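Local atomic coordinates of uncharacterized protein (PDB entry 5JVK), a protein that is a family 39 glycoside hydrolase of a gut bacterium that probably cleaves O-glycosidic bonds within carbohydrate chains. Residues A128-I133 with Q406-V411; P289-N294 with T314-L319; T295-Y300 with W446-E451; T339-N344 with A358-L363. One frame throughout, in Å; residues are numbered along the deposited sequence.

How the contacts relate
Contacts 2, 3 and 4 lie side by side about the last strands and helices of a (beta/alpha)8 barrel, with 1 and 4 nearest the chain's centre. Contact 4 links the others: its centre is about 10 Å from that of contact 2, 11 Å from contact 1 and 13 Å from contact 3. Asn294 O and Trp343 NE1, 2.7 Å apart, probably join contacts 2 and 4 by a hydrogen bond; the salt bridge from Asp297 OD2 to Arg359 NH2, 2.9 Å, joins 3 and 4. Tyr290 probably bonds Glu340, at the end of the seventh strand, where clan GH-A glycosidases carry their nucleophile. In contact 1, Phe130 and Val411 pack against the helix of contact 4.

Contact 1: A128-I133 with Q406-V411; sequences AGFTRI and QAAAVV
The backbone oxygen of Ala128 is the polar atom that meets the helix 403-415, and it does so through one carbon-bound hydrogen: Ala409 CA approaches Ala128 O at 3.4 Å, with 136° at the hydrogen, a CA-H...O contact. The same oxygen lies 3.2 Å from Ala408 O, a pair of acceptors brought together by the packing and not by any bond between them. Such an approach needs small residues. The CA atoms of Ala128 and Ala409 are only 4.2 Å apart, and the methyl of Ala409 lies beside the backbone of Ala128, so alanine suits each position. Gly129 ends the helix before it in a Schellman motif with a positive phi of 99°; a CB on Gly129 would collide with the carbonyl oxygen before it and would head for helix 403-415. Beyond the turn, Phe130 brings its ring back toward the helix, with CG beside the backbone N (chi1 -62°), and CZ touches Ala408 CB at 4.2 Å, an oblique, purely apolar meeting. The ring also packs on Met106 and Val108 of strand 106-109 and on Tyr361 of helix 350-366, while Ala409 faces Val94 of strand 83-94. The buried turn between helix 118-127 and barrel strand 132-138 is thereby wedged between the first barrel strand and the helices 350-366 and 403-415.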
loop_
_atom_site.group_PDB
_atom_site.type_symbol
_atom_site.label_atom_id
_atom_site.label_comp_id
_atom_site.label_asym_id
_atom_site.label_seq_id
_atom_site.Cartn_x
_atom_site.Cartn_y
_atom_site.Cartn_z
ATOM N N ALA A 128 -0.607 2.412 -9.881
ATOM C CA ALA A 128 -1.257 2.689 -8.590
ATOM C C ALA A 128 -0.574 3.815 -7.799
ATOM O O ALA A 128 -1.136 4.297 -6.812
ATOM C CB ALA A 128 -1.318 1.427 -7.745
ATOM N N GLY A 129 0.636 4.206 -8.210
ATOM C CA GLY A 129 1.345 5.355 -7.641
ATOM C C GLY A 129 2.397 5.025 -6.595
ATOM O O GLY A 129 3.006 5.932 -6.036
ATOM N N PHE A 130 2.629 3.738 -6.336
ATOM C CA PHE A 130 3.565 3.318 -5.293
ATOM C C PHE A 130 5.023 3.511 -5.716
ATOM O O PHE A 130 5.366 3.336 -6.890
ATOM C CB PHE A 130 3.334 1.852 -4.923
ATOM C CG PHE A 130 1.967 1.573 -4.356
ATOM C CD1 PHE A 130 1.649 1.944 -3.051
ATOM C CD2 PHE A 130 0.998 0.925 -5.122
ATOM C CE1 PHE A 130 0.390 1.685 -2.525
ATOM C CE2 PHE A 130 -0.261 0.662 -4.602
ATOM C CZ PHE A 130 -0.566 1.041 -3.300
ATOM N N THR A 131 5.864 3.889 -4.752
ATOM C CA THR A 131 7.318 3.997 -4.937
ATOM C C THR A 131 8.123 2.991 -4.107
ATOM O O THR A 131 9.355 2.983 -4.178
ATOM C CB THR A 131 7.810 5.401 -4.556
ATOM O OG1 THR A 131 7.483 5.662 -3.188
ATOM C CG2 THR A 131 7.176 6.448 -5.449
ATOM N N ARG A 132 7.440 2.164 -3.311
ATOM C CA ARG A 132 8.088 1.126 -2.513
ATOM C C ARG A 132 7.300 -0.173 -2.599
ATOM O O ARG A 132 6.081 -0.157 -2.782
ATOM C CB ARG A 132 8.186 1.553 -1.049
ATOM C CG ARG A 132 9.023 2.796 -0.802
ATOM C CD ARG A 132 9.005 3.162 0.669
ATOM N NE ARG A 132 9.687 4.426 0.949
ATOM C CZ ARG A 132 11.007 4.593 1.038
ATOM N NH1 ARG A 132 11.851 3.576 0.858
ATOM N NH2 ARG A 132 11.494 5.801 1.306
ATOM N N ILE A 133 8.006 -1.295 -2.476
ATOM C CA ILE A 133 7.368 -2.604 -2.332
ATOM C C ILE A 133 8.033 -3.395 -1.213
ATOM O O ILE A 133 9.217 -3.215 -0.941
ATOM C CB ILE A 133 7.355 -3.426 -3.647
ATOM C CG1 ILE A 133 8.778 -3.709 -4.170
ATOM C CG2 ILE A 133 6.496 -2.727 -4.695
ATOM C CD1 ILE A 133 9.372 -5.037 -3.733
ATOM N N GLN A 406 -8.225 2.042 -7.723
ATOM C CA GLN A 406 -8.563 3.368 -8.242
ATOM C C GLN A 406 -8.280 4.443 -7.194
ATOM O O GLN A 406 -7.683 5.474 -7.505
ATOM C CB GLN A 406 -10.042 3.425 -8.645
ATOM C CG GLN A 406 -10.450 4.679 -9.413
ATOM C CD GLN A 406 -10.107 4.630 -10.894
ATOM O OE1 GLN A 406 -9.924 3.561 -11.474
ATOM N NE2 GLN A 406 -10.034 5.804 -11.516
ATOM N N ALA A 407 -8.719 4.192 -5.963
ATOM C CA ALA A 407 -8.498 5.118 -4.845
ATOM C C ALA A 407 -7.017 5.371 -4.569
ATOM O O ALA A 407 -6.638 6.495 -4.254
ATOM C CB ALA A 407 -9.186 4.604 -3.588
ATOM N N ALA A 408 -6.193 4.330 -4.693
ATOM C CA ALA A 408 -4.740 4.441 -4.515
ATOM C C ALA A 408 -4.079 5.315 -5.586
ATOM O O ALA A 408 -3.257 6.178 -5.271
ATOM C CB ALA A 408 -4.101 3.059 -4.503
ATOM N N ALA A 409 -4.434 5.081 -6.846
ATOM C CA ALA A 409 -3.895 5.862 -7.962
ATOM C C ALA A 409 -4.278 7.337 -7.858
ATOM O O ALA A 409 -3.438 8.220 -8.071
ATOM C CB ALA A 409 -4.367 5.288 -9.291
ATOM N N VAL A 410 -5.538 7.596 -7.513
ATOM C CA VAL A 410 -6.045 8.964 -7.417
ATOM C C VAL A 410 -5.416 9.695 -6.224
ATOM O O VAL A 410 -4.932 10.820 -6.384
ATOM C CB VAL A 410 -7.591 9.003 -7.354
ATOM C CG1 VAL A 410 -8.101 10.419 -7.099
ATOM C CG2 VAL A 410 -8.190 8.455 -8.645
ATOM N N VAL A 411 -5.402 9.062 -5.048
ATOM C CA VAL A 411 -4.822 9.693 -3.851
ATOM C C VAL A 411 -3.309 9.931 -3.995
ATOM O O VAL A 411 -2.789 10.922 -3.483
ATOM C CB VAL A 411 -5.162 8.924 -2.542
ATOM C CG1 VAL A 411 -4.341 7.648 -2.393
ATOM C CG2 VAL A 411 -4.980 9.826 -1.328
#

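Contact 2: P289-N294 with T314-L319; sequences PYMAPN and TVWPYL
The loop leaving the sixth strand of the (beta/alpha)8 barrel, 284-287, meets the helix 312-325 that follows it, chiefly where Pro289 and Met291 touch the indole of Trp316. Pro289 CG lies 4.1 Å from Trp316 CH2, and the two side chains cross at about a right angle, so that the pyrrolidine ring offers one corner to the far end of the benzene ring. Met291 comes in next to it, its terminal CE 4.4 Å from Trp316 CZ3. Both approaches are oblique to the indole plane, and the contact is apolar and buried. Met291 can reach this far because its chain is nearly extended beyond CG (chi3 -164°), and methionine's long, unbranched apolar chain brings its terminal methyl up to the indole. Trp316 has a first torsion of -94°, well away from a staggered position, which swings the long indole across from the helix backbone. The nearest CA atoms of loop and helix, Pro289 CA and Val315 CA, are still 8.7 Å apart. In this barrel the helix lies over both strands it connects, with Leu319 on Tyr285 and Ile287 of 284-287 and on Val336 of 335-341, and Trp316 on Val338. The polar end of the indole is satisfied elsewhere, with NE1 bonded to Ser364 OG. One residue further on, Pro317 has no N-H to give to the preceding turn, and the helix kinks there. On the loop side, Asn294 N bonds Met291 O at 2.8 Å, closing a tight turn that contains the cis peptide bond before Pro293.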
loop_
_atom_site.group_PDB
_atom_site.type_symbol
_atom_site.label_atom_id
_atom_site.label_comp_id
_atom_site.label_asym_id
_atom_site.label_seq_id
_atom_site.Cartn_x
_atom_site.Cartn_y
_atom_site.Cartn_z
ATOM N N PRO A 289 0.056 -1.791 12.383
ATOM C CA PRO A 289 -1.084 -1.282 13.151
ATOM C C PRO A 289 -2.431 -1.500 12.449
ATOM O O PRO A 289 -3.060 -0.547 11.988
ATOM C CB PRO A 289 -0.751 0.207 13.279
ATOM C CG PRO A 289 -0.111 0.520 11.971
ATOM C CD PRO A 289 0.716 -0.701 11.639
ATOM N N TYR A 290 -2.869 -2.753 12.379
ATOM C CA TYR A 290 -4.143 -3.091 11.747
ATOM C C TYR A 290 -5.304 -2.574 12.594
ATOM O O TYR A 290 -5.385 -2.871 13.785
ATOM C CB TYR A 290 -4.283 -4.607 11.550
ATOM C CG TYR A 290 -3.502 -5.162 10.378
ATOM C CD1 TYR A 290 -4.058 -5.183 9.102
ATOM C CD2 TYR A 290 -2.216 -5.688 10.542
ATOM C CE1 TYR A 290 -3.360 -5.700 8.020
ATOM C CE2 TYR A 290 -1.511 -6.209 9.464
ATOM C CZ TYR A 290 -2.090 -6.211 8.205
ATOM O OH TYR A 290 -1.413 -6.716 7.118
ATOM N N MET A 291 -6.191 -1.800 11.968
ATOM C CA MET A 291 -7.390 -1.268 12.617
ATOM C C MET A 291 -8.682 -1.834 12.021
ATOM O O MET A 291 -9.774 -1.397 12.391
ATOM C CB MET A 291 -7.396 0.250 12.492
ATOM C CG MET A 291 -6.201 0.919 13.148
ATOM S SD MET A 291 -5.847 2.522 12.421
ATOM C CE MET A 291 -4.190 2.786 13.047
ATOM N N ALA A 292 -8.566 -2.820 11.130
ATOM C CA ALA A 292 -9.724 -3.369 10.422
ATOM C C ALA A 292 -10.644 -4.162 11.367
ATOM O O ALA A 292 -10.143 -4.887 12.229
ATOM C CB ALA A 292 -9.269 -4.256 9.274
ATOM N N PRO A 293 -11.969 -4.061 11.210
ATOM C CA PRO A 293 -12.638 -3.383 10.095
ATOM C C PRO A 293 -13.014 -1.907 10.338
ATOM O O PRO A 293 -13.860 -1.372 9.622
ATOM C CB PRO A 293 -13.910 -4.218 9.938
ATOM C CG PRO A 293 -14.256 -4.589 11.343
ATOM C CD PRO A 293 -12.951 -4.704 12.102
ATOM N N ASN A 294 -12.385 -1.251 11.314
ATOM C CA ASN A 294 -12.766 0.112 11.714
ATOM C C ASN A 294 -12.085 1.159 10.840
ATOM O O ASN A 294 -11.152 0.849 10.098
ATOM C CB ASN A 294 -12.400 0.366 13.179
ATOM C CG ASN A 294 -12.975 -0.675 14.110
ATOM O OD1 ASN A 294 -12.242 -1.456 14.719
ATOM N ND2 ASN A 294 -14.293 -0.707 14.211
ATOM N N THR A 314 -3.860 9.314 16.625
ATOM C CA THR A 314 -3.275 9.082 17.946
ATOM C C THR A 314 -1.919 8.394 17.853
ATOM O O THR A 314 -0.962 8.820 18.501
ATOM C CB THR A 314 -4.202 8.215 18.818
ATOM O OG1 THR A 314 -5.484 8.844 18.921
ATOM C CG2 THR A 314 -3.625 8.020 20.216
ATOM N N VAL A 315 -1.849 7.326 17.061
ATOM C CA VAL A 315 -0.646 6.488 16.969
ATOM C C VAL A 315 0.539 7.205 16.299
ATOM O O VAL A 315 1.672 7.085 16.774
ATOM C CB VAL A 315 -0.943 5.150 16.241
ATOM C CG1 VAL A 315 0.335 4.354 15.973
ATOM C CG2 VAL A 315 -1.922 4.308 17.049
ATOM N N TRP A 316 0.284 7.936 15.212
ATOM C CA TRP A 316 1.370 8.569 14.446
ATOM C C TRP A 316 2.156 9.590 15.300
ATOM O O TRP A 316 3.378 9.467 15.404
ATOM C CB TRP A 316 0.882 9.186 13.112
ATOM C CG TRP A 316 1.001 8.290 11.874
ATOM C CD1 TRP A 316 1.568 8.634 10.676
ATOM C CD2 TRP A 316 0.539 6.937 11.717
ATOM N NE1 TRP A 316 1.491 7.589 9.790
ATOM C CE2 TRP A 316 0.862 6.536 10.398
ATOM C CE3 TRP A 316 -0.117 6.026 12.557
ATOM C CZ2 TRP A 316 0.556 5.263 9.900
ATOM C CZ3 TRP A 316 -0.423 4.753 12.059
ATOM C CH2 TRP A 316 -0.084 4.389 10.740
ATOM N N PRO A 317 1.469 10.572 15.932
ATOM C CA PRO A 317 2.175 11.490 16.844
ATOM C C PRO A 317 2.802 10.831 18.076
ATOM O O PRO A 317 3.830 11.307 18.557
ATOM C CB PRO A 317 1.079 12.467 17.289
ATOM C CG PRO A 317 0.061 12.405 16.216
ATOM C CD PRO A 317 0.055 10.966 15.784
ATOM N N TYR A 318 2.182 9.763 18.580
ATOM C CA TYR A 318 2.693 9.048 19.754
ATOM C C TYR A 318 4.047 8.379 19.490
ATOM O O TYR A 318 4.952 8.492 20.311
ATOM C CB TYR A 318 1.665 8.022 20.263
ATOM C CG TYR A 318 2.188 7.072 21.327
ATOM C CD1 TYR A 318 2.410 7.502 22.641
ATOM C CD2 TYR A 318 2.456 5.740 21.020
ATOM C CE1 TYR A 318 2.888 6.626 23.612
ATOM C CE2 TYR A 318 2.931 4.861 21.977
ATOM C CZ TYR A 318 3.147 5.301 23.271
ATOM O OH TYR A 318 3.622 4.403 24.207
ATOM N N LEU A 319 4.187 7.695 18.358
ATOM C CA LEU A 319 5.455 7.033 18.017
ATOM C C LEU A 319 6.527 8.013 17.536
ATOM O O LEU A 319 7.720 7.724 17.643
ATOM C CB LEU A 319 5.232 5.937 16.974
ATOM C CG LEU A 319 4.278 4.818 17.392
ATOM C CD1 LEU A 319 4.133 3.827 16.253
ATOM C CD2 LEU A 319 4.731 4.113 18.662
#

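Contact 3: T295-Y300 with W446-E451; sequences TPDFGY and WTTKAE
Trp446, near the end of strand 439-447, gives its indole N-H to Asp297: NE1 to OD1 is 2.9 Å, with 153° at the hydrogen. The oxygen lies almost in the indole plane and is met on its syn side, while the carboxylate stands 81° from the ring. Asp297 also makes salt bridges, OD1 with Lys430 and OD2 with Arg359, so one buried acid takes up two positive charges and an indole N-H; an alanine here would probably leave both cations without this partner and the Trp446 N-H without its acceptor. Thr447 turns away and forms an ST turn, its OG1 accepting from Lys449 N at 3.1 Å. The contact thus joins the antiparallel sheet of the C-terminal region to the loop after the sixth barrel strand. At Thr448 the side chain faces that loop, with CG2 beside the backbone N and 3.6 Å from Asp297 OD1. Thr448 OG1 bonds Val428 O, while lying 3.5 Å from Phe298 CE2, at the ring edge. The methyl comes in well out of the ring plane, Thr448 CG2 being 3.6 Å from Phe298 CE2.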
loop_
_atom_site.group_PDB
_atom_site.type_symbol
_atom_site.label_atom_id
_atom_site.label_comp_id
_atom_site.label_asym_id
_atom_site.label_seq_id
_atom_site.Cartn_x
_atom_site.Cartn_y
_atom_site.Cartn_z
ATOM N N THR A 295 -12.544 2.404 10.954
ATOM C CA THR A 295 -11.948 3.521 10.215
ATOM C C THR A 295 -10.510 3.781 10.687
ATOM O O THR A 295 -10.162 3.455 11.823
ATOM C CB THR A 295 -12.732 4.842 10.397
ATOM O OG1 THR A 295 -12.695 5.248 11.772
ATOM C CG2 THR A 295 -14.177 4.704 9.941
ATOM N N PRO A 296 -9.673 4.376 9.818
ATOM C CA PRO A 296 -8.377 4.866 10.282
ATOM C C PRO A 296 -8.492 6.135 11.133
ATOM O O PRO A 296 -7.572 6.439 11.884
ATOM C CB PRO A 296 -7.631 5.159 8.980
ATOM C CG PRO A 296 -8.708 5.503 8.014
ATOM C CD PRO A 296 -9.861 4.613 8.374
ATOM N N ASP A 297 -9.600 6.865 11.004
ATOM C CA ASP A 297 -9.849 8.083 11.782
ATOM C C ASP A 297 -9.964 7.781 13.273
ATOM O O ASP A 297 -9.255 8.378 14.088
ATOM C CB ASP A 297 -11.141 8.777 11.324
ATOM C CG ASP A 297 -11.124 9.161 9.847
ATOM O OD1 ASP A 297 -11.249 10.365 9.533
ATOM O OD2 ASP A 297 -10.997 8.246 9.003
ATOM N N PHE A 298 -10.864 6.855 13.612
ATOM C CA PHE A 298 -11.195 6.529 15.007
ATOM C C PHE A 298 -10.684 5.173 15.501
ATOM O O PHE A 298 -10.459 5.015 16.706
ATOM C CB PHE A 298 -12.707 6.594 15.218
ATOM C CG PHE A 298 -13.336 7.896 14.804
ATOM C CD1 PHE A 298 -12.749 9.123 15.126
ATOM C CD2 PHE A 298 -14.548 7.901 14.119
ATOM C CE1 PHE A 298 -13.350 10.317 14.750
ATOM C CE2 PHE A 298 -15.151 9.093 13.743
ATOM C CZ PHE A 298 -14.550 10.303 14.056
ATOM N N GLY A 299 -10.516 4.199 14.605
ATOM C CA GLY A 299 -9.917 2.908 14.963
ATOM C C GLY A 299 -10.638 2.141 16.063
ATOM O O GLY A 299 -11.865 2.038 16.044
ATOM N N TYR A 300 -9.877 1.610 17.022
ATOM C CA TYR A 300 -10.435 0.816 18.123
ATOM C C TYR A 300 -9.773 1.120 19.469
ATOM O O TYR A 300 -8.640 1.597 19.526
ATOM C CB TYR A 300 -10.331 -0.685 17.813
ATOM C CG TYR A 300 -8.919 -1.227 17.822
ATOM C CD1 TYR A 300 -8.086 -1.082 16.712
ATOM C CD2 TYR A 300 -8.412 -1.890 18.942
ATOM C CE1 TYR A 300 -6.788 -1.580 16.718
ATOM C CE2 TYR A 300 -7.116 -2.388 18.960
ATOM C CZ TYR A 300 -6.306 -2.233 17.847
ATOM O OH TYR A 300 -5.022 -2.727 17.864
ATOM N N TRP A 446 -13.728 14.701 3.606
ATOM C CA TRP A 446 -14.527 13.490 3.755
ATOM C C TRP A 446 -15.303 13.522 5.065
ATOM O O TRP A 446 -15.037 14.353 5.937
ATOM C CB TRP A 446 -13.642 12.233 3.675
ATOM C CG TRP A 446 -12.759 11.951 4.874
ATOM C CD1 TRP A 446 -13.111 11.290 6.012
ATOM C CD2 TRP A 446 -11.375 12.288 5.020
ATOM N NE1 TRP A 446 -12.041 11.208 6.866
ATOM C CE2 TRP A 446 -10.963 11.816 6.284
ATOM C CE3 TRP A 446 -10.445 12.956 4.210
ATOM C CZ2 TRP A 446 -9.657 11.983 6.759
ATOM C CZ3 TRP A 446 -9.143 13.120 4.684
ATOM C CH2 TRP A 446 -8.764 12.636 5.949
ATOM N N THR A 447 -16.259 12.606 5.187
ATOM C CA THR A 447 -17.007 12.413 6.423
ATOM C C THR A 447 -16.815 10.982 6.909
ATOM O O THR A 447 -16.684 10.059 6.104
ATOM C CB THR A 447 -18.513 12.739 6.261
ATOM O OG1 THR A 447 -19.182 12.564 7.518
ATOM C CG2 THR A 447 -19.198 11.868 5.204
ATOM N N THR A 448 -16.790 10.813 8.231
ATOM C CA THR A 448 -16.792 9.490 8.851
ATOM C C THR A 448 -18.193 8.853 8.871
ATOM O O THR A 448 -18.320 7.649 9.086
ATOM C CB THR A 448 -16.234 9.546 10.287
ATOM O OG1 THR A 448 -16.992 10.476 11.071
ATOM C CG2 THR A 448 -14.775 9.977 10.268
ATOM N N LYS A 449 -19.238 9.652 8.650
ATOM C CA LYS A 449 -20.614 9.146 8.663
ATOM C C LYS A 449 -20.914 8.315 7.414
ATOM O O LYS A 449 -20.761 8.800 6.291
ATOM C CB LYS A 449 -21.613 10.300 8.803
ATOM C CG LYS A 449 -21.549 10.969 10.168
ATOM C CD LYS A 449 -22.295 12.292 10.219
ATOM C CE LYS A 449 -23.800 12.113 10.097
ATOM N NZ LYS A 449 -24.533 13.296 10.631
ATOM N N ALA A 450 -21.342 7.069 7.630
ATOM C CA ALA A 450 -21.606 6.103 6.555
ATOM C C ALA A 450 -22.607 6.616 5.522
ATOM O O ALA A 450 -22.390 6.492 4.314
ATOM C CB ALA A 450 -22.104 4.794 7.148
ATOM N N GLU A 451 -23.701 7.187 6.016
ATOM C CA GLU A 451 -24.768 7.738 5.172
ATOM C C GLU A 451 -24.389 9.002 4.386
ATOM O O GLU A 451 -25.059 9.334 3.411
ATOM C CB GLU A 451 -26.039 8.002 6.008
ATOM C CG GLU A 451 -25.969 9.157 7.019
ATOM C CD GLU A 451 -25.377 8.783 8.375
ATOM O OE1 GLU A 451 -24.671 7.755 8.480
ATOM O OE2 GLU A 451 -25.608 9.536 9.348
#

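Contact 4: T339-N344 with A358-L363; sequences TEIGWN and ARTYLL
Ile341 and Thr360 point their methyl groups at each other, tip to tip: Ile341 CD1 lies 4.1 Å from Thr360 CG2. Ile341 reaches out because CG1 stands opposite the backbone N (chi1 -174°) and CD1 continues the extended line (chi2 169°), leaving the shorter branch, CG2, tucked in between N and the carbonyl carbon. A long beta-branched residue fits a strand whose outer face must span the 8.8 Å between the CA atoms of Ile341 and Thr360. On the helix, Thr360 sets its two branches to different tasks. CG2 turns to the isoleucine, whereas OG1, beside the backbone N (chi1 -66°), bonds back to Tyr356 O in the preceding turn, a common way for a threonine to hide its hydroxyl within a buried helix. That same oxygen abuts the indole of Trp343, at 3.0 Å from CZ3 and 3.1 Å from CH2. The approach is oblique, and its closeness is doubtful. Trp343 has CG anti to the carbonyl carbon, beside the backbone N, which directs the benzene end to the helix, while NE1 hydrogen-bonds Asn294 O and holds that end of the indole, which lies between helix and loop. Neighbouring Glu340 turns to the other side of the strand and pairs with Arg134. Strand 335-341, helix 350-366 and strand 373-375 form a beta-alpha-beta unit, and this packing of a strand's outer side chains on its following helix is characteristic of the (beta/alpha)8 fold, identified here by its closed, eight-stranded parallel barrel.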
loop_
_atom_site.group_PDB
_atom_site.type_symbol
_atom_site.label_atom_id
_atom_site.label_comp_id
_atom_site.label_asym_id
_atom_site.label_seq_id
_atom_site.Cartn_x
_atom_site.Cartn_y
_atom_site.Cartn_z
ATOM N N THR A 339 5.191 -1.215 8.019
ATOM C CA THR A 339 5.476 -2.245 7.014
ATOM C C THR A 339 4.272 -3.109 6.624
ATOM O O THR A 339 4.324 -3.803 5.612
ATOM C CB THR A 339 6.656 -3.146 7.439
ATOM O OG1 THR A 339 6.361 -3.797 8.681
ATOM C CG2 THR A 339 7.928 -2.315 7.578
ATOM N N GLU A 340 3.202 -3.074 7.419
ATOM C CA GLU A 340 1.892 -3.562 6.976
ATOM C C GLU A 340 0.769 -2.718 7.571
ATOM O O GLU A 340 0.751 -2.451 8.771
ATOM C CB GLU A 340 1.648 -5.022 7.373
ATOM C CG GLU A 340 2.549 -6.054 6.710
ATOM C CD GLU A 340 2.170 -7.487 7.056
ATOM O OE1 GLU A 340 1.053 -7.732 7.570
ATOM O OE2 GLU A 340 3.006 -8.382 6.822
ATOM N N ILE A 341 -0.159 -2.298 6.718
ATOM C CA ILE A 341 -1.458 -1.808 7.165
ATOM C C ILE A 341 -2.450 -2.084 6.040
ATOM O O ILE A 341 -2.097 -1.974 4.868
ATOM C CB ILE A 341 -1.419 -0.313 7.564
ATOM C CG1 ILE A 341 -2.761 0.119 8.167
ATOM C CG2 ILE A 341 -1.048 0.579 6.383
ATOM C CD1 ILE A 341 -2.725 1.483 8.825
ATOM N N GLY A 342 -3.671 -2.472 6.389
ATOM C CA GLY A 342 -4.666 -2.776 5.375
ATOM C C GLY A 342 -6.027 -3.160 5.904
ATOM O O GLY A 342 -6.200 -3.419 7.094
ATOM N N TRP A 343 -6.991 -3.166 4.991
ATOM C CA TRP A 343 -8.354 -3.616 5.239
ATOM C C TRP A 343 -8.710 -4.612 4.140
ATOM O O TRP A 343 -8.156 -4.547 3.039
ATOM C CB TRP A 343 -9.319 -2.430 5.214
ATOM C CG TRP A 343 -9.200 -1.508 6.401
ATOM C CD1 TRP A 343 -10.018 -1.468 7.482
ATOM C CD2 TRP A 343 -8.214 -0.493 6.610
ATOM N NE1 TRP A 343 -9.613 -0.498 8.358
ATOM C CE2 TRP A 343 -8.505 0.119 7.849
ATOM C CE3 TRP A 343 -7.117 -0.037 5.872
ATOM C CZ2 TRP A 343 -7.733 1.159 8.373
ATOM C CZ3 TRP A 343 -6.348 0.991 6.390
ATOM C CH2 TRP A 343 -6.661 1.582 7.631
ATOM N N ASN A 344 -9.633 -5.523 4.438
ATOM C CA ASN A 344 -10.002 -6.605 3.515
ATOM C C ASN A 344 -11.482 -6.559 3.157
ATOM O O ASN A 344 -12.301 -6.060 3.933
ATOM C CB ASN A 344 -9.638 -7.973 4.103
ATOM C CG ASN A 344 -10.373 -8.275 5.395
ATOM O OD1 ASN A 344 -11.544 -8.657 5.383
ATOM N ND2 ASN A 344 -9.685 -8.110 6.519
ATOM N N ALA A 358 -7.343 5.570 0.923
ATOM C CA ALA A 358 -7.094 6.992 0.675
ATOM C C ALA A 358 -6.933 7.757 1.980
ATOM O O ALA A 358 -6.018 8.569 2.120
ATOM C CB ALA A 358 -8.224 7.596 -0.143
ATOM N N ARG A 359 -7.826 7.481 2.928
ATOM C CA ARG A 359 -7.803 8.127 4.239
ATOM C C ARG A 359 -6.552 7.803 5.055
ATOM O O ARG A 359 -6.035 8.675 5.758
ATOM C CB ARG A 359 -9.090 7.808 5.020
ATOM C CG ARG A 359 -10.235 8.700 4.579
ATOM C CD ARG A 359 -11.624 8.116 4.761
ATOM N NE ARG A 359 -11.991 7.866 6.150
ATOM C CZ ARG A 359 -13.218 7.541 6.563
ATOM N NH1 ARG A 359 -14.233 7.431 5.703
ATOM N NH2 ARG A 359 -13.441 7.330 7.854
ATOM N N THR A 360 -6.060 6.568 4.946
ATOM C CA THR A 360 -4.795 6.175 5.587
ATOM C C THR A 360 -3.627 7.049 5.128
ATOM O O THR A 360 -2.894 7.588 5.955
ATOM C CB THR A 360 -4.451 4.690 5.321
ATOM O OG1 THR A 360 -5.423 3.859 5.956
ATOM C CG2 THR A 360 -3.064 4.321 5.856
ATOM N N TYR A 361 -3.462 7.186 3.817
ATOM C CA TYR A 361 -2.334 7.946 3.269
ATOM C C TYR A 361 -2.493 9.457 3.451
ATOM O O TYR A 361 -1.502 10.164 3.651
ATOM C CB TYR A 361 -2.083 7.572 1.804
ATOM C CG TYR A 361 -1.540 6.168 1.656
ATOM C CD1 TYR A 361 -0.277 5.844 2.141
ATOM C CD2 TYR A 361 -2.289 5.159 1.049
ATOM C CE1 TYR A 361 0.231 4.561 2.020
ATOM C CE2 TYR A 361 -1.788 3.868 0.923
ATOM C CZ TYR A 361 -0.524 3.576 1.411
ATOM O OH TYR A 361 -0.008 2.308 1.297
ATOM N N LEU A 362 -3.733 9.942 3.405
ATOM C CA LEU A 362 -4.023 11.347 3.695
ATOM C C LEU A 362 -3.772 11.683 5.165
ATOM O O LEU A 362 -3.138 12.698 5.464
ATOM C CB LEU A 362 -5.457 11.706 3.295
ATOM C CG LEU A 362 -5.709 11.720 1.783
ATOM C CD1 LEU A 362 -7.197 11.637 1.473
ATOM C CD2 LEU A 362 -5.096 12.949 1.128
ATOM N N LEU A 363 -4.250 10.835 6.075
ATOM C CA LEU A 363 -3.975 11.015 7.508
ATOM C C LEU A 363 -2.500 10.762 7.869
ATOM O O LEU A 363 -1.958 11.429 8.752
ATOM C CB LEU A 363 -4.890 10.131 8.362
ATOM C CG LEU A 363 -6.374 10.511 8.369
ATOM C CD1 LEU A 363 -7.207 9.398 8.991
ATOM C CD2 LEU A 363 -6.620 11.823 9.102
#